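Local coordinates for protein beta-galactoside alpha-2,6-sialyltransferase (Photobacterium sp., PDB 2Z4T) that probably transfers sialic acid from a CMP-linked donor to galactose-containing acceptors such as lactose, forming an alpha-2,6 linkage, at residues N252-K257 and R308-D313; Y280-Q283 and N289-F292. All coordinates share one frame; numbering follows the deposited sequence. Where two conformers were deposited one is given.

Contact 1 of 2, residues N252-K257 and R308-D313; sequences NLKIGK and RDYIGD
The phenol ring of Tyr310 slides beneath the side chain of Leu253, whose CB stands over the ring centre, 3.6 Å above its plane. This is a CH-pi contact, the CB lying only 13° off the ring normal, and it joins helix 249-265 to helix 305-311 in the GT-B domain whose parallel sheet includes strand 288-292. The helices are bridged by one long aromatic side chain: the nearest pair of CA atoms, those of Leu253 and Tyr310, is 8.1 Å apart. Tyr310 places its CG opposite its own backbone N (chi1 -167°), which sends the ring straight across to the other helix. Leu253 runs past it in the reverse direction, so CB stays over the ring centre while Leu253 CD1 comes to 3.8 Å from Tyr310 CG, at the root of the ring. The aliphatic chain of Lys254 passes obliquely at 4.3 Å between its CG and Tyr310 CE1, before its ammonium end leads away. Lys284, from helix 282-285, adds a cation-pi contact to the same ring, which probably draws on its electron density. At the polar end, Tyr310 OH lies beside the side-chain amide of Asn281, its probable polar partner, although which end of that amide faces it is doubtful. Lys257 flanks the phenol oxygen with its CB, while its bent chain carries NZ off to a salt bridge with Glu261 one turn further along. Leu253 O, 3.3 Å from Tyr310 OH, accepts the helical bond from Lys257 N at 3.0 Å.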
loop_
_atom_site.group_PDB
_atom_site.type_symbol
_atom_site.label_atom_id
_atom_site.label_comp_id
_atom_site.label_asym_id
_atom_site.label_seq_id
_atom_site.Cartn_x
_atom_site.Cartn_y
_atom_site.Cartn_z
ATOM N N ASN A 252 5.477 -15.351 25.389
ATOM C CA ASN A 252 6.275 -15.266 24.159
ATOM C C ASN A 252 6.247 -13.878 23.558
ATOM O O ASN A 252 7.264 -13.355 23.112
ATOM C CB ASN A 252 5.788 -16.257 23.095
ATOM C CG ASN A 252 6.345 -17.670 23.290
ATOM O OD1 ASN A 252 6.019 -18.364 24.256
ATOM N ND2 ASN A 252 7.175 -18.101 22.358
ATOM N N LEU A 253 5.063 -13.288 23.546
ATOM C CA LEU A 253 4.892 -11.945 23.020
ATOM C C LEU A 253 5.657 -10.904 23.841
ATOM O O LEU A 253 6.270 -9.999 23.266
ATOM C CB LEU A 253 3.409 -11.591 22.907
ATOM C CG LEU A 253 2.629 -12.418 21.885
ATOM C CD1 LEU A 253 1.147 -12.375 22.186
ATOM C CD2 LEU A 253 2.908 -11.917 20.477
ATOM N N LYS A 254 5.629 -11.038 25.167
ATOM C CA LYS A 254 6.351 -10.106 26.037
ATOM C C LYS A 254 7.868 -10.234 25.874
ATOM O O LYS A 254 8.598 -9.246 25.907
ATOM C CB LYS A 254 5.956 -10.300 27.506
ATOM C CG LYS A 254 4.601 -9.713 27.880
ATOM C CD LYS A 254 4.133 -10.314 29.200
ATOM C CE LYS A 254 3.073 -9.460 29.914
ATOM N NZ LYS A 254 2.690 -10.111 31.217
ATOM N N ILE A 255 8.339 -11.461 25.708
ATOM C CA ILE A 255 9.733 -11.696 25.377
ATOM C C ILE A 255 10.009 -11.055 24.020
ATOM O O ILE A 255 11.068 -10.464 23.826
ATOM C CB ILE A 255 10.074 -13.198 25.391
ATOM C CG1 ILE A 255 10.091 -13.689 26.843
ATOM C CG2 ILE A 255 11.408 -13.467 24.687
ATOM C CD1 ILE A 255 9.948 -15.221 27.012
ATOM N N GLY A 256 9.038 -11.145 23.109
ATOM C CA GLY A 256 9.104 -10.447 21.841
ATOM C C GLY A 256 9.345 -8.940 21.950
ATOM O O GLY A 256 10.184 -8.399 21.225
ATOM N N LYS A 257 8.629 -8.262 22.849
ATOM C CA LYS A 257 8.819 -6.832 23.052
ATOM C C LYS A 257 10.238 -6.467 23.501
ATOM O O LYS A 257 10.850 -5.559 22.938
ATOM C CB LYS A 257 7.786 -6.252 24.018
ATOM C CG LYS A 257 8.258 -4.986 24.717
ATOM C CD LYS A 257 7.116 -4.076 25.043
ATOM C CE LYS A 257 7.359 -3.276 26.313
ATOM N NZ LYS A 257 8.614 -2.473 26.288
ATOM N N ARG A 308 -5.081 -11.316 19.881
ATOM C CA ARG A 308 -6.062 -10.255 19.683
ATOM C C ARG A 308 -6.076 -9.255 20.860
ATOM O O ARG A 308 -6.010 -8.044 20.625
ATOM C CB ARG A 308 -7.438 -10.833 19.328
ATOM C CG ARG A 308 -8.563 -10.388 20.213
ATOM C CD ARG A 308 -9.787 -9.992 19.468
ATOM N NE ARG A 308 -10.797 -11.052 19.418
ATOM C CZ ARG A 308 -11.411 -11.613 20.465
ATOM N NH1 ARG A 308 -11.105 -11.278 21.712
ATOM N NH2 ARG A 308 -12.328 -12.552 20.254
ATOM N N ASP A 309 -6.111 -9.764 22.101
ATOM C CA ASP A 309 -5.959 -8.929 23.315
ATOM C C ASP A 309 -4.690 -8.109 23.262
ATOM O O ASP A 309 -4.702 -6.919 23.570
ATOM C CB ASP A 309 -5.873 -9.772 24.603
ATOM C CG ASP A 309 -7.200 -10.380 25.005
ATOM O OD1 ASP A 309 -8.226 -10.028 24.372
ATOM O OD2 ASP A 309 -7.208 -11.216 25.952
ATOM N N TYR A 310 -3.596 -8.773 22.894
ATOM C CA TYR A 310 -2.269 -8.186 22.952
ATOM C C TYR A 310 -2.089 -7.038 21.958
ATOM O O TYR A 310 -1.446 -6.025 22.287
ATOM C CB TYR A 310 -1.216 -9.263 22.723
ATOM C CG TYR A 310 0.185 -8.832 23.062
ATOM C CD1 TYR A 310 0.658 -8.902 24.381
ATOM C CD2 TYR A 310 1.051 -8.359 22.070
ATOM C CE1 TYR A 310 1.960 -8.517 24.709
ATOM C CE2 TYR A 310 2.343 -7.981 22.384
ATOM C CZ TYR A 310 2.798 -8.061 23.712
ATOM O OH TYR A 310 4.084 -7.678 24.028
ATOM N N ILE A 311 -2.639 -7.190 20.750
ATOM C CA ILE A 311 -2.612 -6.105 19.776
ATOM C C ILE A 311 -3.586 -4.984 20.192
ATOM O O ILE A 311 -3.360 -3.805 19.856
ATOM C CB ILE A 311 -2.883 -6.610 18.344
ATOM C CG1 ILE A 311 -1.806 -7.623 17.942
ATOM C CG2 ILE A 311 -2.870 -5.453 17.355
ATOM C CD1 ILE A 311 -2.152 -8.513 16.793
ATOM N N GLY A 312 -4.643 -5.351 20.940
ATOM C CA GLY A 312 -5.583 -4.388 21.527
ATOM C C GLY A 312 -6.145 -3.430 20.497
ATOM O O GLY A 312 -6.507 -3.829 19.386
ATOM N N ASP A 313 -6.195 -2.153 20.840
ATOM C CA ASP A 313 -6.822 -1.190 19.944
ATOM C C ASP A 313 -5.906 -0.725 18.794
ATOM O O ASP A 313 -6.170 0.298 18.173
ATOM C CB ASP A 313 -7.432 -0.013 20.734
ATOM C CG ASP A 313 -6.371 0.829 21.473
ATOM O OD1 ASP A 313 -5.206 0.908 20.986
ATOM O OD2 ASP A 313 -6.709 1.406 22.550
#

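Contact 2 of 2, residues Y280-Q283 and N289-F292; sequences YNWQ and NYHF
Tyr290 pushes its hydroxyl from strand 288-292 into the turn 280-283, where backbone and side-chain atoms crowd round one oxygen. Trp282 N donates to Tyr290 OH at 3.0 Å, bent to 136°, and the indole CD1 of Trp282 lies 3.2 Å from the same oxygen, the two side chains crossing nearly at right angles. Trp282 turns its own polar atom, NE1, to Ser205. Gln283 stands upright against the ring of Tyr290, amide and ring planes 89° apart, with Gln283 OE1 3.3 Å from Tyr290 CE2. Its chain doubles back at chi2 (-75°), letting NE2 bond to Tyr280 O at 3.1 Å from above the carbonyl plane, which closes the turn. Tyr280, Tyr290 and Phe292 form an aromatic cluster between turn and strand: Tyr280 CD1 lies 3.5 Å from Tyr290 CE1, and Tyr280 CE1 3.7 Å from Phe292 CZ, both ring pairs oblique. Leu240 of helix 234-243 and Ile311 of helix 305-311 pack on this cluster. Because Tyr290 OH also bonds to the carbonyl oxygen of Val279, it must give its proton there while accepting from Trp282 N, so the buried phenol ties together the backbone on both sides of Tyr280.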
loop_
_atom_site.group_PDB
_atom_site.type_symbol
_atom_site.label_atom_id
_atom_site.label_comp_id
_atom_site.label_asym_id
_atom_site.label_seq_id
_atom_site.Cartn_x
_atom_site.Cartn_y
_atom_site.Cartn_z
ATOM N N TYR A 280 4.469 -8.812 16.055
ATOM C CA TYR A 280 3.287 -8.322 16.756
ATOM C C TYR A 280 3.598 -7.555 18.041
ATOM O O TYR A 280 2.852 -7.626 19.005
ATOM C CB TYR A 280 2.258 -9.445 16.964
ATOM C CG TYR A 280 1.774 -9.995 15.635
ATOM C CD1 TYR A 280 1.019 -9.202 14.778
ATOM C CD2 TYR A 280 2.122 -11.295 15.211
ATOM C CE1 TYR A 280 0.582 -9.677 13.534
ATOM C CE2 TYR A 280 1.697 -11.785 13.989
ATOM C CZ TYR A 280 0.926 -10.962 13.146
ATOM O OH TYR A 280 0.512 -11.409 11.915
ATOM N N ASN A 281 4.696 -6.802 18.034
ATOM C CA ASN A 281 5.049 -5.941 19.161
ATOM C C ASN A 281 5.230 -4.473 18.802
ATOM O O ASN A 281 5.500 -3.659 19.700
ATOM C CB ASN A 281 6.296 -6.453 19.884
ATOM C CG ASN A 281 5.969 -7.471 20.933
ATOM O OD1 ASN A 281 6.190 -8.665 20.750
ATOM N ND2 ASN A 281 5.422 -7.014 22.038
ATOM N N TRP A 282 5.061 -4.115 17.522
ATOM C CA TRP A 282 5.220 -2.705 17.118
ATOM C C TRP A 282 4.415 -1.755 18.008
ATOM O O TRP A 282 4.925 -0.721 18.441
ATOM C CB TRP A 282 4.919 -2.468 15.621
ATOM C CG TRP A 282 5.889 -3.185 14.704
ATOM C CD1 TRP A 282 5.592 -4.162 13.787
ATOM C CD2 TRP A 282 7.314 -3.007 14.649
ATOM N NE1 TRP A 282 6.739 -4.594 13.168
ATOM C CE2 TRP A 282 7.807 -3.897 13.672
ATOM C CE3 TRP A 282 8.213 -2.167 15.310
ATOM C CZ2 TRP A 282 9.170 -3.976 13.351
ATOM C CZ3 TRP A 282 9.568 -2.257 14.999
ATOM C CH2 TRP A 282 10.031 -3.149 14.027
ATOM N N GLN A 283 3.183 -2.150 18.307
ATOM C CA GLN A 283 2.246 -1.335 19.083
ATOM C C GLN A 283 2.653 -1.155 20.540
ATOM O O GLN A 283 2.167 -0.238 21.214
ATOM C CB GLN A 283 0.829 -1.942 19.018
ATOM C CG GLN A 283 0.573 -3.128 19.966
ATOM C CD GLN A 283 1.224 -4.431 19.519
ATOM O OE1 GLN A 283 2.034 -4.460 18.591
ATOM N NE2 GLN A 283 0.867 -5.522 20.190
ATOM N N ASN A 289 -0.525 0.802 13.872
ATOM C CA ASN A 289 -1.789 0.176 13.475
ATOM C C ASN A 289 -1.559 -1.060 12.605
ATOM O O ASN A 289 -0.833 -0.984 11.592
ATOM C CB ASN A 289 -2.704 1.187 12.773
ATOM C CG ASN A 289 -3.198 2.276 13.727
ATOM O OD1 ASN A 289 -2.610 3.353 13.813
ATOM N ND2 ASN A 289 -4.242 1.973 14.488
ATOM N N TYR A 290 -2.132 -2.193 13.026
ATOM C CA TYR A 290 -2.104 -3.416 12.216
ATOM C C TYR A 290 -3.372 -3.529 11.365
ATOM O O TYR A 290 -4.494 -3.694 11.884
ATOM C CB TYR A 290 -1.949 -4.680 13.073
ATOM C CG TYR A 290 -0.594 -4.835 13.715
ATOM C CD1 TYR A 290 0.357 -5.721 13.197
ATOM C CD2 TYR A 290 -0.263 -4.106 14.845
ATOM C CE1 TYR A 290 1.610 -5.874 13.802
ATOM C CE2 TYR A 290 0.968 -4.242 15.461
ATOM C CZ TYR A 290 1.903 -5.123 14.942
ATOM O OH TYR A 290 3.114 -5.224 15.571
ATOM N N HIS A 291 -3.192 -3.472 10.053
ATOM C CA HIS A 291 -4.323 -3.588 9.143
ATOM C C HIS A 291 -4.427 -5.017 8.625
ATOM O O HIS A 291 -3.750 -5.388 7.677
ATOM C CB HIS A 291 -4.180 -2.578 8.010
ATOM C CG HIS A 291 -4.006 -1.176 8.491
ATOM N ND1 HIS A 291 -2.774 -0.652 8.825
ATOM C CD2 HIS A 291 -4.908 -0.198 8.731
ATOM C CE1 HIS A 291 -2.924 0.595 9.228
ATOM N NE2 HIS A 291 -4.210 0.893 9.188
ATOM N N PHE A 292 -5.257 -5.823 9.276
ATOM C CA PHE A 292 -5.334 -7.235 8.964
ATOM C C PHE A 292 -6.179 -7.470 7.725
ATOM O O PHE A 292 -7.298 -6.955 7.620
ATOM C CB PHE A 292 -5.931 -8.008 10.150
ATOM C CG PHE A 292 -4.902 -8.559 11.136
ATOM C CD1 PHE A 292 -3.909 -7.753 11.667
ATOM C CD2 PHE A 292 -4.970 -9.886 11.555
ATOM C CE1 PHE A 292 -2.979 -8.248 12.591
ATOM C CE2 PHE A 292 -4.032 -10.409 12.479
ATOM C CZ PHE A 292 -3.041 -9.583 13.000
#

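The centres of the two contacts lie 9 Å apart, and contact 2 is nested within the loop that contact 1 closes: helix 249-265, turn 280-283, strand 288-292 and helix 305-311 follow in that order. Asn281, in the turn, touches both helices of contact 1, and Gln283 NE2 probably hydrogen-bonds to Tyr310 O, so the turn is wedged between them. Ile311 carries the packing on to Tyr290 and Phe292. Strand 288-292 lies between the parallel strands 222-230 and 315-317, so contact 2 rests directly on the sheet. The bound galactose is about 12 Å from the Tyr280 side chain, placing contact 2 near, but not in, the acceptor site, and contact 1, partly buried, farther from the chain centre.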